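Local coordinates for galacto-N-biose/lacto-N-biose I transporter substrate-binding protein (Bifidobacterium longum, PDB 2Z8F), which binds galacto-N-biose and lacto-N-biose I, probably for uptake, as the solute-binding component of a bifidobacterial ABC transporter, and also binds lacto-N-tetraose, at residues Q270-L274 / E350-A354; D331-P335 / Q345-K349. Residue numbers count along the deposited sequence, not the author numbering.

Interaction 1: residues Q270-L274 / E350-A354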
loop_
_atom_site.group_PDB
_atom_site.type_symbol
_atom_site.label_atom_id
_atom_site.label_comp_id
_atom_site.label_asym_id
_atom_site.label_seq_id
_atom_site.Cartn_x
_atom_site.Cartn_y
_atom_site.Cartn_z
ATOM N N GLN A 270 7.902 10.521 15.205
ATOM C CA GLN A 270 8.652 11.010 14.058
ATOM C C GLN A 270 8.581 9.981 12.935
ATOM O O GLN A 270 8.293 8.800 13.181
ATOM C CB GLN A 270 10.128 11.224 14.421
ATOM C CG GLN A 270 10.398 12.302 15.455
ATOM C CD GLN A 270 10.218 13.691 14.873
ATOM O OE1 GLN A 270 9.146 14.286 14.971
ATOM N NE2 GLN A 270 11.246 14.188 14.221
ATOM N N VAL A 271 8.842 10.436 11.709
ATOM C CA VAL A 271 8.973 9.550 10.554
ATOM C C VAL A 271 10.436 9.575 10.129
ATOM O O VAL A 271 11.053 10.645 10.045
ATOM C CB VAL A 271 8.090 9.993 9.386
ATOM C CG1 VAL A 271 8.315 9.134 8.144
ATOM C CG2 VAL A 271 6.609 9.938 9.797
ATOM N N ALA A 272 10.983 8.391 9.886
ATOM C CA ALA A 272 12.351 8.246 9.345
ATOM C C ALA A 272 12.281 7.369 8.090
ATOM O O ALA A 272 11.372 6.574 7.927
ATOM C CB ALA A 272 13.230 7.582 10.365
ATOM N N GLN A 273 13.271 7.509 7.204
ATOM C CA GLN A 273 13.455 6.534 6.135
ATOM C C GLN A 273 13.822 5.172 6.726
ATOM O O GLN A 273 14.399 5.108 7.805
ATOM C CB GLN A 273 14.588 6.990 5.221
ATOM C CG GLN A 273 14.346 8.347 4.553
ATOM C CD GLN A 273 13.055 8.389 3.756
ATOM O OE1 GLN A 273 12.814 7.538 2.886
ATOM N NE2 GLN A 273 12.208 9.382 4.045
ATOM N N LEU A 274 13.466 4.089 6.026
ATOM C CA LEU A 274 13.921 2.769 6.429
ATOM C C LEU A 274 15.431 2.740 6.517
ATOM O O LEU A 274 16.106 3.279 5.637
ATOM C CB LEU A 274 13.518 1.750 5.380
ATOM C CG LEU A 274 12.049 1.399 5.219
ATOM C CD1 LEU A 274 12.016 0.297 4.183
ATOM C CD2 LEU A 274 11.485 0.906 6.530
ATOM N N GLU A 350 9.139 13.520 4.067
ATOM C CA GLU A 350 9.717 12.187 4.233
ATOM C C GLU A 350 9.031 11.202 3.293
ATOM O O GLU A 350 9.678 10.341 2.697
ATOM C CB GLU A 350 9.614 11.723 5.685
ATOM C CG GLU A 350 10.461 12.508 6.672
ATOM C CD GLU A 350 11.969 12.336 6.499
ATOM O OE1 GLU A 350 12.430 11.342 5.899
ATOM O OE2 GLU A 350 12.704 13.191 7.022
ATOM N N PHE A 351 7.708 11.329 3.135
ATOM C CA PHE A 351 7.011 10.442 2.209
ATOM C C PHE A 351 7.474 10.614 0.755
ATOM O O PHE A 351 7.552 9.664 -0.002
ATOM C CB PHE A 351 5.502 10.658 2.320
ATOM C CG PHE A 351 4.946 10.356 3.682
ATOM C CD1 PHE A 351 5.660 9.590 4.615
ATOM C CD2 PHE A 351 3.679 10.825 4.035
ATOM C CE1 PHE A 351 5.135 9.302 5.879
ATOM C CE2 PHE A 351 3.127 10.536 5.290
ATOM C CZ PHE A 351 3.847 9.788 6.221
ATOM N N LYS A 352 7.765 11.856 0.379
ATOM C CA LYS A 352 8.231 12.173 -0.959
ATOM C C LYS A 352 9.624 11.632 -1.184
ATOM O O LYS A 352 9.924 11.097 -2.257
ATOM C CB LYS A 352 8.238 13.694 -1.149
ATOM C CG LYS A 352 7.063 14.160 -1.936
ATOM C CD LYS A 352 5.782 13.639 -1.323
ATOM C CE LYS A 352 4.539 14.170 -2.023
ATOM N NZ LYS A 352 4.474 13.825 -3.465
ATOM N N THR A 353 10.474 11.771 -0.180
ATOM C CA THR A 353 11.817 11.222 -0.265
ATOM C C THR A 353 11.711 9.701 -0.450
ATOM O O THR A 353 12.376 9.111 -1.300
ATOM C CB THR A 353 12.645 11.595 0.988
ATOM O OG1 THR A 353 12.811 13.028 1.038
ATOM C CG2 THR A 353 14.005 10.937 0.957
ATOM N N ALA A 354 10.855 9.072 0.345
ATOM C CA ALA A 354 10.714 7.611 0.282
ATOM C C ALA A 354 10.229 7.177 -1.094
ATOM O O ALA A 354 10.780 6.256 -1.717
ATOM C CB ALA A 354 9.750 7.127 1.381
#
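Two hydrogen bonds from one side-chain amide carry the polar part of this contact between strand 269-273 and helix 347-356. Q273 NE2 donates to the carboxylate oxygen E350 OE1 at 2.7 Å and to the backbone oxygen E350 O at 3.0 Å, with N-H...acceptor angles of 165° and 159°. Because A354 N also donates to E350 O, at 2.9 Å, this carbonyl accepts twice. The Q273 side chain folds back with chi1 and chi2 both m, which carries its amide to the helix although its CA-to-CB bond points sideways; Q273 OE1 then rests 3.3 Å from A354 CA.

The apolar part centres on V271, whose CG1 lies 3.8 Å from E350 CB and 3.9 Å from F351 CE1, meeting the F351 ring obliquely.

The short-segment axes are nearly parallel, 17° apart, and approach to 8.7 Å, so side chains fill the gap. In this sheet-helix packing of a PBP-clan solute-binding protein, the F351 side chain stays about 12 Å from a bound galactose, too far to touch it. Strand 269-273 edges a three-stranded antiparallel sheet, with backbone bonds Q270-Y136 and A272-Y134 to strand 132-137. The helix packs against the same sheet, with A354 touching V133 of strand 132-137.

Interaction 2: residues D331-P335 / Q345-K349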
loop_
_atom_site.group_PDB
_atom_site.type_symbol
_atom_site.label_atom_id
_atom_site.label_comp_id
_atom_site.label_asym_id
_atom_site.label_seq_id
_atom_site.Cartn_x
_atom_site.Cartn_y
_atom_site.Cartn_z
ATOM N N ASP A 331 2.035 20.532 -5.003
ATOM C CA ASP A 331 2.780 19.822 -3.964
ATOM C C ASP A 331 1.820 19.354 -2.869
ATOM O O ASP A 331 0.952 20.110 -2.439
ATOM C CB ASP A 331 3.868 20.711 -3.324
ATOM C CG ASP A 331 5.059 21.002 -4.252
ATOM O OD1 ASP A 331 5.349 20.231 -5.197
ATOM O OD2 ASP A 331 5.734 22.033 -4.010
ATOM N N ALA A 332 1.979 18.113 -2.418
ATOM C CA ALA A 332 1.269 17.658 -1.225
ATOM C C ALA A 332 1.889 18.306 0.012
ATOM O O ALA A 332 3.113 18.428 0.117
ATOM C CB ALA A 332 1.305 16.136 -1.118
ATOM N N GLU A 333 1.039 18.729 0.942
ATOM C CA GLU A 333 1.490 19.388 2.153
ATOM C C GLU A 333 0.998 18.635 3.374
ATOM O O GLU A 333 -0.118 18.103 3.374
ATOM C CB GLU A 333 0.976 20.836 2.200
ATOM C CG GLU A 333 1.390 21.659 0.983
ATOM C CD GLU A 333 1.117 23.142 1.129
ATOM O OE1 GLU A 333 0.248 23.540 1.942
ATOM O OE2 GLU A 333 1.789 23.921 0.417
ATOM N N THR A 334 1.832 18.604 4.406
ATOM C CA THR A 334 1.472 17.936 5.652
ATOM C C THR A 334 0.353 18.714 6.344
ATOM O O THR A 334 0.536 19.910 6.627
ATOM C CB THR A 334 2.686 17.853 6.602
ATOM O OG1 THR A 334 3.782 17.197 5.938
ATOM C CG2 THR A 334 2.324 17.083 7.845
ATOM N N PRO A 335 -0.804 18.066 6.611
ATOM C CA PRO A 335 -1.843 18.761 7.394
ATOM C C PRO A 335 -1.365 19.176 8.787
ATOM O O PRO A 335 -0.578 18.477 9.419
ATOM C CB PRO A 335 -2.977 17.725 7.503
ATOM C CG PRO A 335 -2.754 16.778 6.336
ATOM C CD PRO A 335 -1.231 16.719 6.195
ATOM N N GLN A 345 6.944 17.759 12.694
ATOM C CA GLN A 345 7.651 17.319 11.482
ATOM C C GLN A 345 6.818 17.451 10.214
ATOM O O GLN A 345 5.623 17.127 10.203
ATOM C CB GLN A 345 8.076 15.861 11.622
ATOM C CG GLN A 345 9.108 15.407 10.585
ATOM C CD GLN A 345 9.468 13.940 10.735
ATOM O OE1 GLN A 345 8.862 13.213 11.518
ATOM N NE2 GLN A 345 10.476 13.504 9.981
ATOM N N ASP A 346 7.476 17.873 9.139
ATOM C CA ASP A 346 6.860 17.915 7.815
ATOM C C ASP A 346 6.971 16.495 7.258
ATOM O O ASP A 346 7.870 16.199 6.477
ATOM C CB ASP A 346 7.604 18.928 6.924
ATOM C CG ASP A 346 6.959 19.117 5.548
ATOM O OD1 ASP A 346 5.941 18.454 5.224
ATOM O OD2 ASP A 346 7.496 19.936 4.751
ATOM N N ILE A 347 6.063 15.613 7.673
ATOM C CA ILE A 347 6.209 14.184 7.320
ATOM C C ILE A 347 5.999 13.895 5.834
ATOM O O ILE A 347 6.556 12.919 5.297
ATOM C CB ILE A 347 5.364 13.244 8.224
ATOM C CG1 ILE A 347 3.864 13.407 7.953
ATOM C CG2 ILE A 347 5.717 13.464 9.696
ATOM C CD1 ILE A 347 3.035 12.430 8.773
ATOM N N MET A 348 5.236 14.749 5.153
ATOM C CA MET A 348 5.013 14.576 3.722
ATOM C C MET A 348 6.343 14.649 2.989
ATOM O O MET A 348 6.549 13.933 2.013
ATOM C CB MET A 348 4.070 15.647 3.164
ATOM C CG MET A 348 3.744 15.458 1.699
ATOM S SD MET A 348 2.953 13.874 1.416
ATOM C CE MET A 348 1.371 14.153 2.240
ATOM N N LYS A 349 7.252 15.485 3.467
ATOM C CA LYS A 349 8.576 15.553 2.848
ATOM C C LYS A 349 9.304 14.202 2.937
ATOM O O LYS A 349 10.019 13.792 1.995
ATOM C CB LYS A 349 9.398 16.691 3.449
ATOM C CG LYS A 349 10.773 16.874 2.804
ATOM C CD LYS A 349 11.364 18.246 3.152
ATOM C CE LYS A 349 12.912 18.271 3.062
ATOM N NZ LYS A 349 13.489 17.562 1.866
HETATM O O HOH W 1 4.282 20.080 3.916
#
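At the N-terminal turn of helix 347-356, the hydroxyl of T334, from the loop before helix 336-341, accepts a backbone amide hydrogen bond. M348 N donates to T334 OG1 at 3.0 Å with an N-H...acceptor angle of 160°, and T334 OG1 in turn donates to D346 OD1 at 2.6 Å. The hydroxyl therefore links a backbone amide of the first turn to the carboxylate just ahead of it. I347 N is also near, 3.3 Å from T334 OG1, but its angle is too poor for a hydrogen bond. Water 1 adds a second bridge, accepting from T334 N at 2.9 Å and donating to D346 OD1 at 2.7 Å.

D346 is the centre of an inverse gamma turn, with phi/psi of -82/81° and a weak I347 N to Q345 O bond of 3.0 Å, through which the chain enters the helix. P335 takes the N-cap position of helix 336-341; after that short helix the gamma turn leads into helix 347-356 and brings M348 back to within 5.2 Å of T334, CA to CA.

Apolar contacts flank the polar network: A332 CB lies 3.8 Å from M348 SD, and T334 CG2 is 4.0 Å from I347 CG1. Separately, the carbonyl oxygen A332 O makes a van der Waals approach of 3.4 Å to the methylene M348 CG. V319 of helix 315-320 touches both A332 and M348.

Both contacts use helix 347-356: interaction 2 engages its first turn and interaction 1 the turn that follows, with contact centres 10 Å apart. Neither is wholly core. Interaction 1 has no exposed residue among its six touching ones, whereas two of seven are exposed in interaction 2, which also includes a bridging water. Their chemistry also differs: a glutamine amide joins strand to helix in the first, while a threonine hydroxyl joins loop to helix start in the second. They meet directly where V271 N and Q345 OE1 lie 2.8 Å apart, a probable hydrogen bond, and where V271 CG2 packs 3.6 Å from I347 CG2.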